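Adenosine deaminase (Burkholderia ambifaria, PDB 4GXW) probably removes the amino group of adenine or a related purine by hydrolysis, using a bound zinc ion. Local coordinates at residues H22-E33 against P310-F318; A131-R142 against A176-G184. All coordinates share one frame; numbering follows the deposited sequence.

Interaction 1 of 2, residues H22-E33 against P310-F318; sequences HRAFFHALPKVE and PSEAWELMF
F26 is the main bump of helix 22-28, and it lies flat on the backbone of helix 310-318. E315 CA sits almost straight above the centre of its ring, 3.7 Å from the centroid and 8° off the normal, a CH-pi contact, while E315 CB comes within 3.6 Å of F26 CD2 over the same face. The far end of the ring runs into the root of F318, with F26 CZ 3.6 Å from F318 CB. F318 CG lies anti to its backbone N, which carries the ring on to H22; H22, F26 and F318 form an aromatic cluster with oblique planes. At the rim of the contact, two waters join R23 to E315: one links R23 NE to E315 OE1, the other R23 NH2 to E315 OE2. Helix 22-28 leads into strand 31-33, the first strand of the TIM barrel that places this protein among the amidohydrolases; the axes of helices 22-28 and 310-318 cross at 119°, 8.4 Å apart at their closest. Beyond L29, whose CD1 rests on W314 CE3, K31 lays its aliphatic chain over the groove between P310 and the indole, with CE 3.8 Å from W314 CD1. A bend at chi4 (72°) turns NZ back to F26 O at 2.7 Å and L29 O at 2.8 Å, and H108 O is a further acceptor. S311 OG fits close under H27 CA, 3.2 Å away, and is hydrogen-bonded to H108 ND1.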
ATOM      1  N   HIS A  22     -14.662  15.659  11.371  1.00 14.38           N
ATOM      2  CA  HIS A  22     -14.389  14.452  10.600  1.00 13.82           C
ATOM      3  C   HIS A  22     -12.893  14.276  10.397  1.00 13.27           C
ATOM      4  O   HIS A  22     -12.360  13.184  10.584  1.00 12.73           O
ATOM      5  CB  HIS A  22     -15.089  14.501   9.239  1.00 15.26           C
ATOM      6  CG  HIS A  22     -16.580  14.387   9.317  1.00 14.90           C
ATOM      7  ND1 HIS A  22     -17.409  15.486   9.358  1.00 23.33           N
ATOM      8  CD2 HIS A  22     -17.388  13.302   9.371  1.00 20.13           C
ATOM      9  CE1 HIS A  22     -18.666  15.084   9.427  1.00 25.57           C
ATOM     10  NE2 HIS A  22     -18.682  13.764   9.436  1.00 19.55           N
ATOM     11  N   ARG A  23     -12.209  15.351  10.011  1.00 13.50           N
ATOM     12  CA  ARG A  23     -10.768  15.251   9.777  1.00 13.07           C
ATOM     13  C   ARG A  23     -10.003  14.851  11.035  1.00 12.71           C
ATOM     14  O   ARG A  23      -9.052  14.075  10.953  1.00 13.48           O
ATOM     15  CB  ARG A  23     -10.214  16.542   9.168  1.00 13.55           C
ATOM     16  CG  ARG A  23     -10.759  16.811   7.766  1.00 15.54           C
ATOM     17  CD  ARG A  23     -10.239  18.103   7.161  1.00 15.81           C
ATOM     18  NE  ARG A  23     -10.779  18.261   5.816  1.00 17.32           N
ATOM     19  CZ  ARG A  23     -11.851  18.982   5.521  1.00 19.94           C
ATOM     20  NH1 ARG A  23     -12.485  19.662   6.469  1.00 24.23           N
ATOM     21  NH2 ARG A  23     -12.276  19.038   4.271  1.00 22.04           N
ATOM     22  N   ALA A  24     -10.436  15.354  12.187  1.00 13.71           N
ATOM     23  CA  ALA A  24      -9.813  14.994  13.452  1.00 12.77           C
ATOM     24  C   ALA A  24     -10.032  13.507  13.730  1.00 13.77           C
ATOM     25  O   ALA A  24      -9.121  12.822  14.204  1.00 13.98           O
ATOM     26  CB  ALA A  24     -10.374  15.848  14.590  1.00 14.80           C
ATOM     27  N   PHE A  25     -11.236  13.012  13.426  1.00 12.35           N
ATOM     28  CA  PHE A  25     -11.554  11.590  13.580  1.00 11.95           C
ATOM     29  C   PHE A  25     -10.650  10.727  12.707  1.00 11.80           C
ATOM     30  O   PHE A  25     -10.023   9.800  13.196  1.00 11.45           O
ATOM     31  CB  PHE A  25     -13.035  11.325  13.269  1.00 12.26           C
ATOM     32  CG  PHE A  25     -13.404   9.866  13.249  1.00 12.90           C
ATOM     33  CD1 PHE A  25     -13.640   9.176  14.429  1.00 11.84           C
ATOM     34  CD2 PHE A  25     -13.520   9.187  12.047  1.00 12.20           C
ATOM     35  CE1 PHE A  25     -13.978   7.829  14.413  1.00 13.46           C
ATOM     36  CE2 PHE A  25     -13.858   7.845  12.023  1.00 17.01           C
ATOM     37  CZ  PHE A  25     -14.086   7.162  13.207  1.00 15.98           C
ATOM     38  N   PHE A  26     -10.571  11.042  11.418  1.00 11.49           N
ATOM     39  CA  PHE A  26      -9.786  10.201  10.512  1.00 11.04           C
ATOM     40  C   PHE A  26      -8.311  10.213  10.887  1.00 10.74           C
ATOM     41  O   PHE A  26      -7.626   9.193  10.776  1.00 11.26           O
ATOM     42  CB  PHE A  26      -9.980  10.634   9.053  1.00 11.58           C
ATOM     43  CG  PHE A  26     -11.396  10.487   8.567  1.00 11.64           C
ATOM     44  CD1 PHE A  26     -12.065   9.278   8.705  1.00 12.49           C
ATOM     45  CD2 PHE A  26     -12.070  11.565   8.006  1.00 12.53           C
ATOM     46  CE1 PHE A  26     -13.373   9.139   8.283  1.00 16.05           C
ATOM     47  CE2 PHE A  26     -13.379  11.428   7.569  1.00 15.11           C
ATOM     48  CZ  PHE A  26     -14.030  10.213   7.712  1.00 15.01           C
ATOM     49  N   HIS A  27      -7.832  11.365  11.338  1.00 11.48           N
ATOM     50  CA  HIS A  27      -6.449  11.500  11.770  1.00 11.80           C
ATOM     51  C   HIS A  27      -6.127  10.683  13.018  1.00 12.00           C
ATOM     52  O   HIS A  27      -5.084  10.028  13.074  1.00 11.87           O
ATOM     53  CB  HIS A  27      -6.089  12.975  11.991  1.00 12.10           C
ATOM     54  CG  HIS A  27      -4.638  13.189  12.289  1.00 14.70           C
ATOM     55  ND1 HIS A  27      -3.706  13.432  11.303  1.00 15.33           N
ATOM     56  CD2 HIS A  27      -3.952  13.152  13.457  1.00 16.46           C
ATOM     57  CE1 HIS A  27      -2.509  13.551  11.851  1.00 20.29           C
ATOM     58  NE2 HIS A  27      -2.631  13.379  13.155  1.00 18.14           N
ATOM     59  N   ALA A  28      -7.019  10.734  14.009  1.00 11.87           N
ATOM     60  CA  ALA A  28      -6.805  10.076  15.295  1.00 10.71           C
ATOM     61  C   ALA A  28      -6.912   8.552  15.228  1.00 10.53           C
ATOM     62  O   ALA A  28      -6.366   7.849  16.080  1.00 11.73           O
ATOM     63  CB  ALA A  28      -7.779  10.621  16.326  1.00 12.33           C
ATOM     64  N   LEU A  29      -7.631   8.046  14.225  0.69 11.30           N
ATOM     65  CA  LEU A  29      -7.835   6.604  14.057  0.69 10.03           C
ATOM     66  C   LEU A  29      -6.517   5.849  14.093  0.69 10.35           C
ATOM     67  O   LEU A  29      -5.608   6.157  13.330  0.69 11.38           O
ATOM     68  CB  LEU A  29      -8.494   6.300  12.706  0.69 15.76           C
ATOM     69  CG  LEU A  29      -9.970   6.581  12.460  0.69 15.77           C
ATOM     70  CD1 LEU A  29     -10.403   5.988  11.131  0.69 18.07           C
ATOM     71  CD2 LEU A  29     -10.801   6.025  13.599  0.69 18.56           C
ATOM     72  N   PRO A  30      -6.405   4.847  14.969  1.00 10.05           N
ATOM     73  CA  PRO A  30      -5.185   4.026  14.895  1.00 10.76           C
ATOM     74  C   PRO A  30      -5.216   3.197  13.619  1.00  8.92           C
ATOM     75  O   PRO A  30      -6.285   2.702  13.241  1.00  9.97           O
ATOM     76  CB  PRO A  30      -5.266   3.123  16.129  1.00 13.63           C
ATOM     77  CG  PRO A  30      -6.698   3.179  16.578  1.00 20.02           C
ATOM     78  CD  PRO A  30      -7.302   4.455  16.070  1.00 11.39           C
ATOM     79  N   LYS A  31      -4.065   3.054  12.965  1.00  8.88           N
ATOM     80  CA  LYS A  31      -4.008   2.430  11.656  1.00  8.62           C
ATOM     81  C   LYS A  31      -2.852   1.473  11.490  1.00  8.82           C
ATOM     82  O   LYS A  31      -1.785   1.637  12.099  1.00  9.83           O
ATOM     83  CB  LYS A  31      -3.836   3.503  10.570  1.00  9.53           C
ATOM     84  CG  LYS A  31      -4.923   4.575  10.516  1.00  9.14           C
ATOM     85  CD  LYS A  31      -4.508   5.721   9.593  1.00  9.04           C
ATOM     86  CE  LYS A  31      -5.446   6.921   9.690  1.00 10.12           C
ATOM     87  NZ  LYS A  31      -5.338   7.704  10.974  1.00 10.34           N
ATOM     88  N   VAL A  32      -3.066   0.442  10.680  0.69  8.21           N
ATOM     89  CA  VAL A  32      -1.947  -0.233  10.038  0.69  8.07           C
ATOM     90  C   VAL A  32      -1.976   0.166   8.570  0.69  8.53           C
ATOM     91  O   VAL A  32      -3.024   0.545   8.030  0.69  9.08           O
ATOM     92  CB  VAL A  32      -1.991  -1.770  10.165  0.69  9.61           C
ATOM     93  CG1 VAL A  32      -2.090  -2.181  11.626  0.69 13.28           C
ATOM     94  CG2 VAL A  32      -3.144  -2.349   9.368  0.69  9.59           C
ATOM     95  N   GLU A  33      -0.817   0.102   7.930  1.00  8.08           N
ATOM     96  CA  GLU A  33      -0.730   0.251   6.475  1.00  7.89           C
ATOM     97  C   GLU A  33      -0.075  -1.015   5.926  1.00  8.45           C
ATOM     98  O   GLU A  33       1.007  -1.410   6.383  1.00  9.27           O
ATOM     99  CB  GLU A  33       0.057   1.491   6.045  1.00 10.34           C
ATOM    100  CG  GLU A  33       0.127   1.640   4.523  1.00 10.55           C
ATOM    101  CD  GLU A  33       0.276   3.068   4.061  1.00  9.95           C
ATOM    102  OE1 GLU A  33       1.268   3.734   4.453  1.00 10.02           O
ATOM    103  OE2 GLU A  33      -0.604   3.533   3.297  1.00 10.02           O
ATOM    104  N   PRO A 310      -2.351   8.695   4.949  1.00  9.40           N
ATOM    105  CA  PRO A 310      -3.225   7.660   5.512  1.00 10.18           C
ATOM    106  C   PRO A 310      -4.563   8.215   6.021  1.00  9.78           C
ATOM    107  O   PRO A 310      -5.591   7.571   5.805  1.00 10.99           O
ATOM    108  CB  PRO A 310      -2.387   7.084   6.658  1.00  9.82           C
ATOM    109  CG  PRO A 310      -0.962   7.236   6.163  1.00  8.97           C
ATOM    110  CD  PRO A 310      -0.966   8.572   5.450  1.00 10.75           C
ATOM    111  N   SER A 311      -4.564   9.381   6.666  1.00 11.30           N
ATOM    112  CA  SER A 311      -5.818   9.975   7.138  1.00 10.07           C
ATOM    113  C   SER A 311      -6.784  10.270   5.991  1.00 10.75           C
ATOM    114  O   SER A 311      -8.002  10.111   6.134  1.00 10.90           O
ATOM    115  CB  SER A 311      -5.548  11.244   7.955  1.00 10.17           C
ATOM    116  OG  SER A 311      -4.753  10.946   9.089  1.00 11.13           O
ATOM    117  N   GLU A 312      -6.234  10.693   4.857  1.00  9.86           N
ATOM    118  CA  GLU A 312      -7.026  10.996   3.674  1.00 10.16           C
ATOM    119  C   GLU A 312      -7.564   9.738   2.989  1.00 12.16           C
ATOM    120  O   GLU A 312      -8.679   9.745   2.457  1.00 11.12           O
ATOM    121  CB  GLU A 312      -6.197  11.825   2.688  1.00 11.90           C
ATOM    122  CG  GLU A 312      -5.955  13.266   3.126  1.00 13.04           C
ATOM    123  CD  GLU A 312      -4.983  14.003   2.224  1.00 13.32           C
ATOM    124  OE1 GLU A 312      -3.992  13.379   1.779  1.00 14.00           O
ATOM    125  OE2 GLU A 312      -5.211  15.203   1.944  1.00 17.24           O
ATOM    126  N   ALA A 313      -6.773   8.667   2.985  1.00 10.96           N
ATOM    127  CA  ALA A 313      -7.247   7.421   2.401  1.00  9.96           C
ATOM    128  C   ALA A 313      -8.468   6.891   3.147  1.00  9.89           C
ATOM    129  O   ALA A 313      -9.449   6.473   2.532  1.00 10.52           O
ATOM    130  CB  ALA A 313      -6.122   6.383   2.355  1.00  9.88           C
ATOM    131  N   TRP A 314      -8.414   6.950   4.475  1.00  8.92           N
ATOM    132  CA  TRP A 314      -9.549   6.585   5.307  1.00  9.22           C
ATOM    133  C   TRP A 314     -10.749   7.521   5.078  1.00 10.28           C
ATOM    134  O   TRP A 314     -11.889   7.067   4.943  1.00 10.53           O
ATOM    135  CB  TRP A 314      -9.113   6.513   6.788  1.00  9.27           C
ATOM    136  CG  TRP A 314      -8.351   5.260   7.030  1.00  9.64           C
ATOM    137  CD1 TRP A 314      -7.035   5.034   6.755  1.00 10.17           C
ATOM    138  CD2 TRP A 314      -8.882   4.016   7.512  1.00  8.58           C
ATOM    139  NE1 TRP A 314      -6.705   3.731   7.062  1.00  9.91           N
ATOM    140  CE2 TRP A 314      -7.821   3.088   7.522  1.00  7.57           C
ATOM    141  CE3 TRP A 314     -10.145   3.604   7.947  1.00  9.89           C
ATOM    142  CZ2 TRP A 314      -7.990   1.767   7.949  1.00  9.37           C
ATOM    143  CZ3 TRP A 314     -10.310   2.299   8.368  1.00 11.46           C
ATOM    144  CH2 TRP A 314      -9.239   1.396   8.366  1.00 10.23           C
ATOM    145  N   GLU A 315     -10.482   8.822   4.998  1.00 10.61           N
ATOM    146  CA  GLU A 315     -11.529   9.805   4.719  1.00 11.97           C
ATOM    147  C   GLU A 315     -12.303   9.472   3.434  1.00 11.35           C
ATOM    148  O   GLU A 315     -13.535   9.499   3.424  1.00 10.29           O
ATOM    149  CB  GLU A 315     -10.921  11.204   4.612  1.00 10.70           C
ATOM    150  CG  GLU A 315     -11.908  12.259   4.131  1.00 11.98           C
ATOM    151  CD  GLU A 315     -11.288  13.636   4.004  1.00 13.80           C
ATOM    152  OE1 GLU A 315     -10.318  13.923   4.740  1.00 13.85           O
ATOM    153  OE2 GLU A 315     -11.766  14.439   3.164  1.00 13.83           O
ATOM    154  N   LEU A 316     -11.579   9.134   2.363  1.00 10.72           N
ATOM    155  CA  LEU A 316     -12.218   8.840   1.080  1.00 10.26           C
ATOM    156  C   LEU A 316     -13.222   7.693   1.156  1.00 10.68           C
ATOM    157  O   LEU A 316     -14.251   7.716   0.482  1.00 11.21           O
ATOM    158  CB  LEU A 316     -11.169   8.539   0.005  1.00 11.74           C
ATOM    159  CG  LEU A 316     -10.350   9.732  -0.488  1.00 10.01           C
ATOM    160  CD1 LEU A 316      -9.279   9.270  -1.469  1.00 14.14           C
ATOM    161  CD2 LEU A 316     -11.247  10.791  -1.121  1.00 12.82           C
ATOM    162  N   MET A 317     -12.923   6.683   1.967  1.00 10.16           N
ATOM    163  CA  MET A 317     -13.853   5.567   2.130  1.00 10.01           C
ATOM    164  C   MET A 317     -15.218   6.047   2.635  1.00  9.75           C
ATOM    165  O   MET A 317     -16.266   5.561   2.201  1.00 11.95           O
ATOM    166  CB  MET A 317     -13.275   4.526   3.089  1.00 10.30           C
ATOM    167  CG  MET A 317     -11.916   4.004   2.682  1.00 10.27           C
ATOM    168  SD  MET A 317     -11.890   3.123   1.105  1.00 10.75           S
ATOM    169  CE  MET A 317     -12.542   1.535   1.587  1.00 11.71           C
ATOM    170  N   PHE A 318     -15.181   7.017   3.543  1.00 10.64           N
ATOM    171  CA  PHE A 318     -16.368   7.625   4.132  1.00 12.21           C
ATOM    172  C   PHE A 318     -16.990   8.691   3.221  1.00 12.05           C
ATOM    173  O   PHE A 318     -18.208   8.730   3.045  1.00 13.61           O
ATOM    174  CB  PHE A 318     -15.979   8.224   5.491  1.00 13.16           C
ATOM    175  CG  PHE A 318     -17.111   8.892   6.230  1.00 14.94           C
ATOM    176  CD1 PHE A 318     -17.905   8.170   7.109  1.00 19.50           C
ATOM    177  CD2 PHE A 318     -17.356  10.250   6.075  1.00 15.53           C
ATOM    178  CE1 PHE A 318     -18.937   8.788   7.802  1.00 23.63           C
ATOM    179  CE2 PHE A 318     -18.383  10.871   6.767  1.00 16.83           C
ATOM    180  CZ  PHE A 318     -19.176  10.136   7.626  1.00 20.33           C
TER
HETATM  181  O   HOH W   1      -8.940  16.269   4.734  1.00 14.87           O
HETATM  182  O   HOH W   2     -11.330  16.942   2.522  1.00 18.21           O
HETATM  183  O   HOH W   3      -4.302   2.254   6.241  1.00  8.65           O

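Interaction 2 of 2, residues A131-R142 against A176-G184; sequences ADAQAAIVTGMR and ANRADEVAG
A131 opens the contact by setting its CB 3.4 Å from N177 OD1, and a water bridges A131 O to that same oxygen, while N177 ND2 is hydrogen-bonded to W173 O. One turn on, Q134 reaches out with an extended chain, CG anti to the backbone N (chi1 -168°), and its NE2 donates to N177 O at 2.9 Å. The bond is nearly straight (165°) and lies close to the plane of the Q134 amide. Y130 holds the amide's other end through OE1, so its rotation is fixed from both sides; V182 CG2 packs against that oxygen as well. V138 then presents CG1 to the carboxylate of E181, 3.8 Å from OE1, and the same methyl lies over the centre of the R142 guanidinium. M141 bends at chi3 to bring CE to 3.6 Å from E181 CB. R142 closes the row with a side-on, two-nitrogen salt bridge to E181: NE to OE2 and NH2 to OE1, both 2.9 Å. The first is almost linear, yet it meets OE2 from above the carboxylate plane, the two flat groups being turned 58° apart. Outer helix 130-148 thus packs on the loop, with its type I turn A179-V182, that joins helix 164-176 to strand 184-188, an alpha-to-beta connection of the TIM barrel.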
ATOM      1  N   ALA A 131      22.653  -7.033  -0.014  1.00  8.88           N
ATOM      2  CA  ALA A 131      22.959  -7.057   1.415  1.00  9.39           C
ATOM      3  C   ALA A 131      23.062  -5.650   1.994  1.00  9.10           C
ATOM      4  O   ALA A 131      22.564  -5.375   3.085  1.00  9.69           O
ATOM      5  CB  ALA A 131      24.240  -7.839   1.675  1.00 10.65           C
ATOM      6  N   ASP A 132      23.702  -4.756   1.248  1.00  8.98           N
ATOM      7  CA  ASP A 132      23.851  -3.372   1.687  1.00 10.21           C
ATOM      8  C   ASP A 132      22.537  -2.609   1.625  1.00  9.50           C
ATOM      9  O   ASP A 132      22.235  -1.808   2.502  1.00  9.70           O
ATOM     10  CB  ASP A 132      24.917  -2.661   0.853  1.00 11.99           C
ATOM     11  CG  ASP A 132      26.269  -3.317   0.966  1.00 12.54           C
ATOM     12  OD1 ASP A 132      26.608  -3.769   2.082  1.00 14.43           O
ATOM     13  OD2 ASP A 132      26.989  -3.381  -0.050  1.00 13.46           O
ATOM     14  N   ALA A 133      21.755  -2.868   0.582  1.00  9.82           N
ATOM     15  CA  ALA A 133      20.468  -2.200   0.431  1.00  9.42           C
ATOM     16  C   ALA A 133      19.512  -2.597   1.556  1.00  9.25           C
ATOM     17  O   ALA A 133      18.885  -1.740   2.187  1.00  9.29           O
ATOM     18  CB  ALA A 133      19.862  -2.519  -0.924  1.00  9.78           C
ATOM     19  N   GLN A 134      19.389  -3.896   1.811  1.00  9.48           N
ATOM     20  CA  GLN A 134      18.487  -4.362   2.860  1.00  8.70           C
ATOM     21  C   GLN A 134      18.931  -3.849   4.228  1.00  9.54           C
ATOM     22  O   GLN A 134      18.101  -3.416   5.023  1.00  9.44           O
ATOM     23  CB  GLN A 134      18.356  -5.892   2.875  1.00  8.30           C
ATOM     24  CG  GLN A 134      17.196  -6.347   3.756  1.00  9.76           C
ATOM     25  CD  GLN A 134      17.242  -7.811   4.115  1.00 10.99           C
ATOM     26  OE1 GLN A 134      16.636  -8.656   3.446  1.00 10.79           O
ATOM     27  NE2 GLN A 134      17.942  -8.121   5.191  1.00 12.78           N
ATOM     28  N   ALA A 135      20.234  -3.885   4.497  1.00  9.09           N
ATOM     29  CA  ALA A 135      20.726  -3.396   5.779  1.00 10.34           C
ATOM     30  C   ALA A 135      20.374  -1.925   5.980  1.00  9.67           C
ATOM     31  O   ALA A 135      20.004  -1.511   7.074  1.00 11.09           O
ATOM     32  CB  ALA A 135      22.227  -3.613   5.904  1.00 11.67           C
ATOM     33  N   ALA A 136      20.477  -1.139   4.913  1.00  9.51           N
ATOM     34  CA  ALA A 136      20.189   0.289   5.011  1.00 10.46           C
ATOM     35  C   ALA A 136      18.704   0.537   5.284  1.00  9.58           C
ATOM     36  O   ALA A 136      18.336   1.370   6.121  1.00  9.25           O
ATOM     37  CB  ALA A 136      20.627   1.006   3.750  1.00 12.32           C
ATOM     38  N   ILE A 137      17.838  -0.180   4.573  1.00  9.44           N
ATOM     39  CA  ILE A 137      16.407  -0.040   4.816  1.00  8.66           C
ATOM     40  C   ILE A 137      16.057  -0.447   6.248  1.00 10.54           C
ATOM     41  O   ILE A 137      15.292   0.238   6.925  1.00  9.66           O
ATOM     42  CB  ILE A 137      15.574  -0.850   3.789  1.00  8.06           C
ATOM     43  CG1 ILE A 137      15.766  -0.265   2.385  1.00  8.48           C
ATOM     44  CG2 ILE A 137      14.093  -0.830   4.168  1.00  9.25           C
ATOM     45  CD1 ILE A 137      15.239  -1.139   1.260  1.00 10.78           C
ATOM     46  N   VAL A 138      16.632  -1.556   6.704  1.00 10.48           N
ATOM     47  CA  VAL A 138      16.392  -2.046   8.060  1.00 10.15           C
ATOM     48  C   VAL A 138      16.847  -1.020   9.108  1.00 10.73           C
ATOM     49  O   VAL A 138      16.176  -0.817  10.122  1.00 10.24           O
ATOM     50  CB  VAL A 138      17.054  -3.429   8.281  1.00 11.52           C
ATOM     51  CG1 VAL A 138      17.066  -3.798   9.747  1.00 12.73           C
ATOM     52  CG2 VAL A 138      16.308  -4.492   7.475  1.00 13.20           C
ATOM     53  N   THR A 139      17.962  -0.343   8.847  1.00 10.05           N
ATOM     54  CA  THR A 139      18.417   0.722   9.734  1.00 11.31           C
ATOM     55  C   THR A 139      17.387   1.844   9.804  1.00 10.97           C
ATOM     56  O   THR A 139      17.084   2.356  10.890  1.00 11.35           O
ATOM     57  CB  THR A 139      19.760   1.295   9.279  1.00 12.31           C
ATOM     58  OG1 THR A 139      20.758   0.270   9.375  1.00 15.17           O
ATOM     59  CG2 THR A 139      20.178   2.469  10.152  1.00 14.20           C
ATOM     60  N   GLY A 140      16.846   2.220   8.649  1.00 10.35           N
ATOM     61  CA  GLY A 140      15.820   3.248   8.604  1.00 10.89           C
ATOM     62  C   GLY A 140      14.605   2.824   9.414  1.00  9.06           C
ATOM     63  O   GLY A 140      14.034   3.635  10.152  1.00 10.92           O
ATOM     64  N   MET A 141      14.214   1.558   9.285  1.00  9.30           N
ATOM     65  CA  MET A 141      13.107   1.005  10.071  1.00 10.16           C
ATOM     66  C   MET A 141      13.383   1.055  11.567  1.00  9.13           C
ATOM     67  O   MET A 141      12.533   1.493  12.342  1.00 10.61           O
ATOM     68  CB  MET A 141      12.816  -0.435   9.642  1.00  9.20           C
ATOM     69  CG  MET A 141      12.381  -0.530   8.192  1.00  9.15           C
ATOM     70  SD  MET A 141      12.376  -2.210   7.554  1.00  9.98           S
ATOM     71  CE  MET A 141      10.975  -2.909   8.405  1.00 10.29           C
ATOM     72  N   ARG A 142      14.573   0.631  11.975  1.00  9.60           N
ATOM     73  CA  ARG A 142      14.904   0.600  13.396  1.00 11.83           C
ATOM     74  C   ARG A 142      14.989   2.010  13.971  1.00 11.24           C
ATOM     75  O   ARG A 142      14.511   2.261  15.083  1.00 11.70           O
ATOM     76  CB  ARG A 142      16.191  -0.197  13.623  1.00 11.57           C
ATOM     77  CG  ARG A 142      15.989  -1.686  13.406  1.00 13.19           C
ATOM     78  CD  ARG A 142      17.274  -2.496  13.450  1.00 14.20           C
ATOM     79  NE  ARG A 142      17.013  -3.895  13.116  1.00 14.24           N
ATOM     80  CZ  ARG A 142      17.955  -4.795  12.863  1.00 16.87           C
ATOM     81  NH1 ARG A 142      19.240  -4.457  12.918  1.00 18.50           N
ATOM     82  NH2 ARG A 142      17.604  -6.034  12.550  1.00 16.79           N
ATOM     83  N   ALA A 176      19.706 -15.398   2.362  1.00 11.97           N
ATOM     84  CA  ALA A 176      21.102 -15.126   2.691  1.00 13.26           C
ATOM     85  C   ALA A 176      21.250 -13.943   3.643  1.00 13.52           C
ATOM     86  O   ALA A 176      22.345 -13.679   4.153  1.00 16.34           O
ATOM     87  CB  ALA A 176      21.899 -14.874   1.404  1.00 14.49           C
ATOM     88  N   ASN A 177      20.153 -13.222   3.866  1.00 12.94           N
ATOM     89  CA  ASN A 177      20.171 -12.012   4.682  1.00 12.73           C
ATOM     90  C   ASN A 177      18.973 -11.936   5.614  1.00 13.72           C
ATOM     91  O   ASN A 177      18.249 -10.945   5.614  1.00 15.97           O
ATOM     92  CB  ASN A 177      20.161 -10.768   3.789  1.00 15.01           C
ATOM     93  CG  ASN A 177      21.417 -10.629   2.969  1.00 17.80           C
ATOM     94  OD1 ASN A 177      22.413 -10.060   3.432  1.00 20.42           O
ATOM     95  ND2 ASN A 177      21.387 -11.137   1.742  1.00 13.00           N
ATOM     96  N   ARG A 178      18.750 -12.976   6.407  1.00 12.85           N
ATOM     97  CA  ARG A 178      17.547 -13.013   7.228  1.00 13.68           C
ATOM     98  C   ARG A 178      17.554 -11.918   8.285  1.00 14.15           C
ATOM     99  O   ARG A 178      18.586 -11.615   8.888  1.00 15.28           O
ATOM    100  CB  ARG A 178      17.351 -14.385   7.872  1.00 16.41           C
ATOM    101  CG  ARG A 178      16.922 -15.467   6.887  1.00 14.22           C
ATOM    102  CD  ARG A 178      16.637 -16.779   7.611  1.00 16.29           C
ATOM    103  NE  ARG A 178      16.228 -17.853   6.708  1.00 17.23           N
ATOM    104  CZ  ARG A 178      14.971 -18.093   6.346  1.00 16.61           C
ATOM    105  NH1 ARG A 178      13.989 -17.335   6.808  1.00 18.50           N
ATOM    106  NH2 ARG A 178      14.695 -19.094   5.523  1.00 20.31           N
ATOM    107  N   ALA A 179      16.392 -11.308   8.484  1.00 13.40           N
ATOM    108  CA  ALA A 179      16.220 -10.279   9.495  1.00 12.75           C
ATOM    109  C   ALA A 179      14.769 -10.300   9.923  1.00 13.82           C
ATOM    110  O   ALA A 179      13.885 -10.527   9.097  1.00 13.96           O
ATOM    111  CB  ALA A 179      16.587  -8.913   8.937  1.00 14.72           C
ATOM    112  N   ASP A 180      14.522 -10.052  11.206  1.00 14.36           N
ATOM    113  CA  ASP A 180      13.159 -10.070  11.727  1.00 16.81           C
ATOM    114  C   ASP A 180      12.249  -9.076  11.011  1.00 13.76           C
ATOM    115  O   ASP A 180      11.045  -9.295  10.896  1.00 18.02           O
ATOM    116  CB  ASP A 180      13.146  -9.796  13.233  1.00 19.85           C
ATOM    117  CG  ASP A 180      13.708 -10.951  14.046  1.00 27.57           C
ATOM    118  OD1 ASP A 180      13.958 -12.032  13.470  1.00 27.22           O
ATOM    119  OD2 ASP A 180      13.893 -10.776  15.268  1.00 31.21           O
ATOM    120  N   GLU A 181      12.835  -7.987  10.522  1.00 10.90           N
ATOM    121  CA  GLU A 181      12.083  -6.953   9.813  1.00 12.45           C
ATOM    122  C   GLU A 181      11.550  -7.388   8.450  1.00  9.98           C
ATOM    123  O   GLU A 181      10.611  -6.779   7.930  1.00 13.33           O
ATOM    124  CB  GLU A 181      12.957  -5.713   9.619  1.00 13.92           C
ATOM    125  CG  GLU A 181      13.126  -4.855  10.857  1.00 16.75           C
ATOM    126  CD  GLU A 181      14.175  -5.378  11.822  1.00 15.67           C
ATOM    127  OE1 GLU A 181      14.890  -6.361  11.504  1.00 14.14           O
ATOM    128  OE2 GLU A 181      14.289  -4.793  12.920  1.00 15.83           O
ATOM    129  N   VAL A 182      12.151  -8.416   7.857  1.00  9.43           N
ATOM    130  CA  VAL A 182      11.835  -8.785   6.483  1.00 10.43           C
ATOM    131  C   VAL A 182      10.946 -10.021   6.501  1.00 11.63           C
ATOM    132  O   VAL A 182      11.402 -11.118   6.822  1.00 12.79           O
ATOM    133  CB  VAL A 182      13.129  -9.016   5.676  1.00 12.39           C
ATOM    134  CG1 VAL A 182      12.809  -9.364   4.233  1.00 15.05           C
ATOM    135  CG2 VAL A 182      14.011  -7.773   5.742  1.00 19.26           C
ATOM    136  N   ALA A 183       9.677  -9.829   6.157  1.00 10.47           N
ATOM    137  CA  ALA A 183       8.625 -10.775   6.512  1.00 10.62           C
ATOM    138  C   ALA A 183       8.094 -11.645   5.374  1.00  9.52           C
ATOM    139  O   ALA A 183       7.522 -12.702   5.628  1.00 11.40           O
ATOM    140  CB  ALA A 183       7.472 -10.031   7.168  1.00 13.34           C
ATOM    141  N   GLY A 184       8.243 -11.198   4.134  1.00  9.50           N
ATOM    142  CA  GLY A 184       7.673 -11.943   3.030  1.00  8.04           C
ATOM    143  C   GLY A 184       7.864 -11.238   1.718  1.00  8.06           C
ATOM    144  O   GLY A 184       8.562 -10.215   1.673  1.00  8.22           O
TER
HETATM  145  O   HOH W   4      21.869  -7.355   4.897  1.00 16.47           O

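Interactions 1 and 2 belong to the same barrel but do not touch: their centres are 29 Å apart and their nearest atoms about 10 Å. Along the chain, interaction 2 is nested within the loop that interaction 1 closes. Both feed the same barrel: strand 31-33 of interaction 1 is its first strand and strand 184-188, entered from interaction 2, its fourth. The zinc ion is bound by H35, H37, H216 and D301. Interaction 1 comes nearer to it: the side chain of E33 is about 10 Å from the zinc and about 6 Å from that of H35, whereas 131-142 with 176-184 lies away from the metal site.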